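Local coordinates for carbonic anhydrase (Neosartorya fumigata, PDB 6LAC), which probably catalyses the reversible hydration of carbon dioxide to hydrogencarbonate, as a zinc-dependent carbonic anhydrase of the beta class, at residues Q28-G33 and R82-C87; E141-L146 and L161-M166. The protein carries 1 engineered substitution. All blocks are in the same frame, centred on the assembly; numbering follows the deposited sequence.

Contact 1 pairs two parallel strands of the central mixed sheet, 29-34 and 83-89. Contact 2 sets helix 127-148 against strand 162-169 of the same sheet. The two contacts follow one another along the chain, and their centres lie about 9 Å apart. Strands 83-89 and 162-169 are neighbours, so the contacts join directly: Ile84 and Ile86 probably exchange backbone hydrogen bonds with Trp164. Helix 127-148 reaches both strands, and its Val143 and Leu146 also touch Ile86. Both contacts belong to the alpha/beta core of the beta-class fold. The zinc ligands Cys34 and His89 sit at the C-terminal ends of the two strands of contact 1.

Contact 1: residues Q28-G33 and R82-C87; sequences QVLWIG and RNIVIC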
loop_
_atom_site.group_PDB
_atom_site.type_symbol
_atom_site.label_atom_id
_atom_site.label_comp_id
_atom_site.label_asym_id
_atom_site.label_seq_id
_atom_site.Cartn_x
_atom_site.Cartn_y
_atom_site.Cartn_z
ATOM N N GLN A 28 -16.078 -2.081 5.622
ATOM C CA GLN A 28 -14.681 -1.967 5.157
ATOM C C GLN A 28 -13.762 -1.974 6.352
ATOM O O GLN A 28 -14.062 -1.431 7.396
ATOM C CB GLN A 28 -14.495 -0.736 4.307
ATOM C CG GLN A 28 -14.884 -0.989 2.859
ATOM C CD GLN A 28 -14.721 0.290 2.095
ATOM O OE1 GLN A 28 -15.417 1.267 2.386
ATOM N NE2 GLN A 28 -13.737 0.329 1.215
ATOM N N VAL A 29 -12.596 -2.591 6.158
ATOM C CA VAL A 29 -11.532 -2.660 7.182
ATOM C C VAL A 29 -10.291 -2.003 6.595
ATOM O O VAL A 29 -9.916 -2.346 5.443
ATOM C CB VAL A 29 -11.267 -4.123 7.579
ATOM C CG1 VAL A 29 -10.108 -4.217 8.537
ATOM C CG2 VAL A 29 -12.552 -4.798 8.106
ATOM N N LEU A 30 -9.659 -1.112 7.340
ATOM C CA LEU A 30 -8.354 -0.548 6.901
ATOM C C LEU A 30 -7.313 -1.587 7.256
ATOM O O LEU A 30 -7.078 -1.890 8.447
ATOM C CB LEU A 30 -8.100 0.777 7.600
ATOM C CG LEU A 30 -6.678 1.334 7.472
ATOM C CD1 LEU A 30 -6.272 1.550 6.011
ATOM C CD2 LEU A 30 -6.532 2.592 8.255
ATOM N N TRP A 31 -6.663 -2.128 6.230
ATOM C CA TRP A 31 -5.633 -3.189 6.343
ATOM C C TRP A 31 -4.292 -2.532 6.094
ATOM O O TRP A 31 -4.084 -2.087 4.932
ATOM C CB TRP A 31 -5.914 -4.313 5.369
ATOM C CG TRP A 31 -5.040 -5.500 5.567
ATOM C CD1 TRP A 31 -3.776 -5.730 5.103
ATOM C CD2 TRP A 31 -5.396 -6.651 6.332
ATOM N NE1 TRP A 31 -3.316 -6.927 5.573
ATOM C CE2 TRP A 31 -4.293 -7.526 6.313
ATOM C CE3 TRP A 31 -6.524 -7.019 7.057
ATOM C CZ2 TRP A 31 -4.311 -8.761 6.991
ATOM C CZ3 TRP A 31 -6.538 -8.225 7.705
ATOM C CH2 TRP A 31 -5.461 -9.074 7.671
ATOM N N ILE A 32 -3.410 -2.456 7.048
ATOM C CA ILE A 32 -2.063 -1.855 6.936
ATOM C C ILE A 32 -1.067 -2.979 6.886
ATOM O O ILE A 32 -0.908 -3.692 7.870
ATOM C CB ILE A 32 -1.780 -0.890 8.061
ATOM C CG1 ILE A 32 -2.803 0.242 8.058
ATOM C CG2 ILE A 32 -0.358 -0.363 7.987
ATOM C CD1 ILE A 32 -2.841 1.067 9.328
ATOM N N GLY A 33 -0.448 -3.182 5.742
ATOM C CA GLY A 33 0.510 -4.251 5.497
ATOM C C GLY A 33 1.801 -3.656 4.979
ATOM O O GLY A 33 1.969 -2.446 4.748
ATOM N N ARG A 82 -14.480 1.091 11.133
ATOM C CA ARG A 82 -14.498 0.829 12.580
ATOM C C ARG A 82 -13.465 -0.177 13.043
ATOM O O ARG A 82 -13.291 -0.384 14.255
ATOM C CB ARG A 82 -15.857 0.312 13.043
ATOM C CG ARG A 82 -17.027 1.188 12.629
ATOM C CD ARG A 82 -16.815 2.622 12.948
ATOM N NE ARG A 82 -18.129 3.222 13.171
ATOM C CZ ARG A 82 -18.359 4.516 13.223
ATOM N NH1 ARG A 82 -19.588 4.945 13.456
ATOM N NH2 ARG A 82 -17.372 5.374 13.057
ATOM N N ASN A 83 -12.691 -0.712 12.084
ATOM C CA ASN A 83 -11.646 -1.704 12.387
ATOM C C ASN A 83 -10.417 -1.406 11.519
ATOM O O ASN A 83 -10.564 -1.226 10.303
ATOM C CB ASN A 83 -12.099 -3.135 12.149
ATOM C CG ASN A 83 -13.131 -3.610 13.172
ATOM O OD1 ASN A 83 -12.742 -3.952 14.282
ATOM N ND2 ASN A 83 -14.400 -3.543 12.766
ATOM N N ILE A 84 -9.278 -1.464 12.163
ATOM C CA ILE A 84 -7.948 -1.295 11.515
ATOM C C ILE A 84 -7.153 -2.541 11.867
ATOM O O ILE A 84 -7.141 -2.887 13.068
ATOM C CB ILE A 84 -7.231 -0.046 11.997
ATOM C CG1 ILE A 84 -8.043 1.198 11.649
ATOM C CG2 ILE A 84 -5.814 0.016 11.381
ATOM C CD1 ILE A 84 -7.521 2.504 12.216
ATOM N N VAL A 85 -6.526 -3.196 10.911
ATOM C CA VAL A 85 -5.599 -4.302 11.195
ATOM C C VAL A 85 -4.217 -3.839 10.798
ATOM O O VAL A 85 -4.070 -3.404 9.618
ATOM C CB VAL A 85 -6.026 -5.563 10.440
ATOM C CG1 VAL A 85 -5.019 -6.677 10.735
ATOM C CG2 VAL A 85 -7.411 -6.012 10.828
ATOM N N ILE A 86 -3.225 -3.958 11.649
ATOM C CA ILE A 86 -1.802 -3.827 11.262
ATOM C C ILE A 86 -1.246 -5.228 11.144
ATOM O O ILE A 86 -1.239 -5.965 12.140
ATOM C CB ILE A 86 -1.016 -2.961 12.236
ATOM C CG1 ILE A 86 -1.700 -1.600 12.350
ATOM C CG2 ILE A 86 0.455 -2.860 11.816
ATOM C CD1 ILE A 86 -0.989 -0.604 13.210
ATOM N N CYS A 87 -0.914 -5.621 9.933
ATOM C CA CYS A 87 -0.426 -6.971 9.644
ATOM C C CYS A 87 1.056 -6.920 9.328
ATOM O O CYS A 87 1.441 -6.335 8.291
ATOM C CB CYS A 87 -1.158 -7.555 8.482
ATOM S SG CYS A 87 -0.800 -9.318 8.242
HETATM O O HOH W 1 -14.894 -2.882 9.931
#
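Strands 29-33 and 83-87 run parallel, their axes 4.8 Å apart at an angle of 15°, with Leu30 level with Ile84 and Ile32 with Ile86. Four backbone hydrogen bonds alternate between them. The bond from Leu30 N to Asn83 O is the longest, 3.1 Å, and the most bent. The other three are 2.8 Å and run nearly along the C=O axis: Val85 N to Leu30 O, Ile32 N to Val85 O, and Cys87 N to Ile32 O.

On one face the indole of Trp31, with CG anti to the backbone N (chi1 -171°), leans over the neighbouring strand. CG1 of Val85 sits over the face of the six-membered ring, 3.9 Å from its centroid, as a CH-pi contact. Cys87 comes obliquely to the indole: its CB lies 3.7 Å from Trp31 NE1 and its SG, anti to the backbone N, 3.8 Å from Trp31 CZ2, a sulfur-aromatic contact. Trp31 NE1 bonds to Glu41. On the other face, Ile32 CD1 lies 3.8 Å from Ile84 CG2 and reaches Ile86 CG1, while Leu30 CD2 packs on Ile84 CG1.

A water donates to Gln28 O and accepts from Asn83 ND2; Asn83 OD1 bonds to Trp164. The inward-turned N-H and C=O groups are matched here, the alternate ones by the flanking strands. Three nearly straight bonds and apolar faces fix the end of strand 29-33, where the zinc ligand Cys34 follows Gly33.

Contact 2: residues E141-L146 and L161-M166; sequences EQVHSL and LNIWGM
Apolar packing carries this contact between helix 141-146 and strand 162-166. The two segments run nearly antiparallel, at 169°, with their axes 8.2 Å apart at closest approach. No hydrogen bond crosses between them. Val143 and Leu146, three residues apart, both turn towards the strand. Ile163 points back at the helix and meets them with two different branches. Its CG2, anti to the backbone N, lies 4.0 Å from Val143 CG1; the two side chains run alongside, pointing opposite ways. Its other branch is extended (chi2 -178°) and carries CD1 to Leu146, 3.9 Å from CG. There Leu146 lies crosswise to the isoleucine, and CD1 also touches CB and CD2 of Leu146.

Contacts to the backbone make up the second group. Val143 CG2 settles against the main chain beyond Ile163, 3.8 Å from Gly165 CA and equally far from Trp164 O. Gly165 has no side chain, so the valine methyl comes right down on the strand. The nearest pair of CA atoms, Val143 and Gly165, is only 6.3 Å apart.

Polar links lie around this apolar patch. Ile163 O bonds to Arg147 of the same helix. The side chain of Trp164 starts away from the helix. In the sheet, strand 162-169 lies between strands 83-89 and 174-178. This is helix-on-sheet packing, with one helix laid along an inner strand, as in the alpha/beta core of beta-class carbonic anhydrases.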
loop_
_atom_site.group_PDB
_atom_site.type_symbol
_atom_site.label_atom_id
_atom_site.label_comp_id
_atom_site.label_asym_id
_atom_site.label_seq_id
_atom_site.Cartn_x
_atom_site.Cartn_y
_atom_site.Cartn_z
ATOM N N GLU A 141 4.127 -2.333 18.523
ATOM C CA GLU A 141 4.397 -0.891 18.727
ATOM C C GLU A 141 3.612 -0.081 17.718
ATOM O O GLU A 141 3.119 1.008 18.076
ATOM C CB GLU A 141 5.906 -0.651 18.692
ATOM C CG GLU A 141 6.601 -1.356 19.847
ATOM C CD GLU A 141 6.729 -0.628 21.172
ATOM O OE1 GLU A 141 5.785 0.131 21.542
ATOM O OE2 GLU A 141 7.793 -0.816 21.838
ATOM N N GLN A 142 3.404 -0.542 16.498
ATOM C CA GLN A 142 2.562 0.236 15.568
ATOM C C GLN A 142 1.105 0.288 16.047
ATOM O O GLN A 142 0.473 1.309 15.896
ATOM C CB GLN A 142 2.631 -0.355 14.164
ATOM C CG GLN A 142 4.003 -0.201 13.509
ATOM C CD GLN A 142 4.391 1.233 13.336
ATOM O OE1 GLN A 142 3.612 2.043 12.887
ATOM N NE2 GLN A 142 5.628 1.583 13.664
ATOM N N VAL A 143 0.584 -0.810 16.555
ATOM C CA VAL A 143 -0.796 -0.775 17.110
ATOM C C VAL A 143 -0.903 0.239 18.266
ATOM O O VAL A 143 -1.805 1.084 18.233
ATOM C CB VAL A 143 -1.189 -2.186 17.539
ATOM C CG1 VAL A 143 -2.476 -2.133 18.380
ATOM C CG2 VAL A 143 -1.327 -3.091 16.336
ATOM N N HIS A 144 0.065 0.186 19.168
ATOM C CA HIS A 144 0.002 1.075 20.355
ATOM C C HIS A 144 0.138 2.521 19.898
ATOM O O HIS A 144 -0.629 3.408 20.309
ATOM C CB HIS A 144 1.096 0.700 21.339
ATOM C CG HIS A 144 1.240 1.690 22.443
ATOM N ND1 HIS A 144 0.293 1.769 23.447
ATOM C CD2 HIS A 144 2.128 2.687 22.645
ATOM C CE1 HIS A 144 0.610 2.760 24.269
ATOM N NE2 HIS A 144 1.742 3.340 23.803
ATOM N N SER A 145 1.062 2.805 19.010
ATOM C CA SER A 145 1.329 4.157 18.500
ATOM C C SER A 145 0.085 4.671 17.789
ATOM O O SER A 145 -0.313 5.842 18.019
ATOM C CB SER A 145 2.519 4.181 17.578
ATOM O OG SER A 145 2.665 5.468 17.033
ATOM N N LEU A 146 -0.565 3.847 16.965
ATOM C CA LEU A 146 -1.725 4.301 16.200
ATOM C C LEU A 146 -2.887 4.590 17.166
ATOM O O LEU A 146 -3.624 5.554 16.939
ATOM C CB LEU A 146 -2.085 3.287 15.120
ATOM C CG LEU A 146 -3.055 3.828 14.092
ATOM C CD1 LEU A 146 -2.512 5.072 13.403
ATOM C CD2 LEU A 146 -3.379 2.719 13.098
ATOM N N LEU A 161 -13.969 2.421 17.273
ATOM C CA LEU A 161 -12.769 1.960 16.534
ATOM C C LEU A 161 -12.110 0.883 17.334
ATOM O O LEU A 161 -11.999 1.003 18.583
ATOM C CB LEU A 161 -11.823 3.119 16.370
ATOM C CG LEU A 161 -10.524 2.805 15.613
ATOM C CD1 LEU A 161 -10.774 2.351 14.192
ATOM C CD2 LEU A 161 -9.610 4.002 15.624
ATOM N N ASN A 162 -11.660 -0.171 16.675
ATOM C CA ASN A 162 -10.719 -1.143 17.230
ATOM C C ASN A 162 -9.517 -1.251 16.293
ATOM O O ASN A 162 -9.755 -1.274 15.079
ATOM C CB ASN A 162 -11.385 -2.497 17.433
ATOM C CG ASN A 162 -12.317 -2.541 18.647
ATOM O OD1 ASN A 162 -11.887 -2.282 19.750
ATOM N ND2 ASN A 162 -13.544 -2.859 18.390
ATOM N N ILE A 163 -8.356 -1.370 16.891
ATOM C CA ILE A 163 -7.088 -1.580 16.130
ATOM C C ILE A 163 -6.539 -2.924 16.546
ATOM O O ILE A 163 -6.435 -3.188 17.773
ATOM C CB ILE A 163 -6.102 -0.444 16.353
ATOM C CG1 ILE A 163 -6.743 0.916 16.063
ATOM C CG2 ILE A 163 -4.854 -0.662 15.485
ATOM C CD1 ILE A 163 -5.828 2.114 16.207
ATOM N N TRP A 164 -6.192 -3.773 15.598
ATOM C CA TRP A 164 -5.819 -5.177 15.824
ATOM C C TRP A 164 -4.404 -5.358 15.279
ATOM O O TRP A 164 -4.064 -4.744 14.233
ATOM C CB TRP A 164 -6.784 -6.114 15.141
ATOM C CG TRP A 164 -8.223 -5.850 15.476
ATOM C CD1 TRP A 164 -9.104 -5.168 14.719
ATOM C CD2 TRP A 164 -8.906 -6.251 16.684
ATOM N NE1 TRP A 164 -10.328 -5.156 15.327
ATOM C CE2 TRP A 164 -10.222 -5.760 16.549
ATOM C CE3 TRP A 164 -8.515 -6.888 17.874
ATOM C CZ2 TRP A 164 -11.195 -5.970 17.543
ATOM C CZ3 TRP A 164 -9.484 -7.088 18.848
ATOM C CH2 TRP A 164 -10.789 -6.628 18.674
ATOM N N GLY A 165 -3.582 -6.179 15.878
ATOM C CA GLY A 165 -2.290 -6.589 15.318
ATOM C C GLY A 165 -2.312 -8.029 14.921
ATOM O O GLY A 165 -2.843 -8.886 15.672
ATOM N N MET A 166 -1.702 -8.338 13.791
ATOM C CA MET A 166 -1.465 -9.749 13.471
ATOM C C MET A 166 -0.161 -9.885 12.725
ATOM O O MET A 166 0.424 -8.890 12.280
ATOM C CB MET A 166 -2.599 -10.332 12.683
ATOM C CG MET A 166 -2.776 -9.679 11.407
ATOM S SD MET A 166 -3.842 -10.605 10.260
ATOM C CE MET A 166 -2.795 -11.969 9.742
#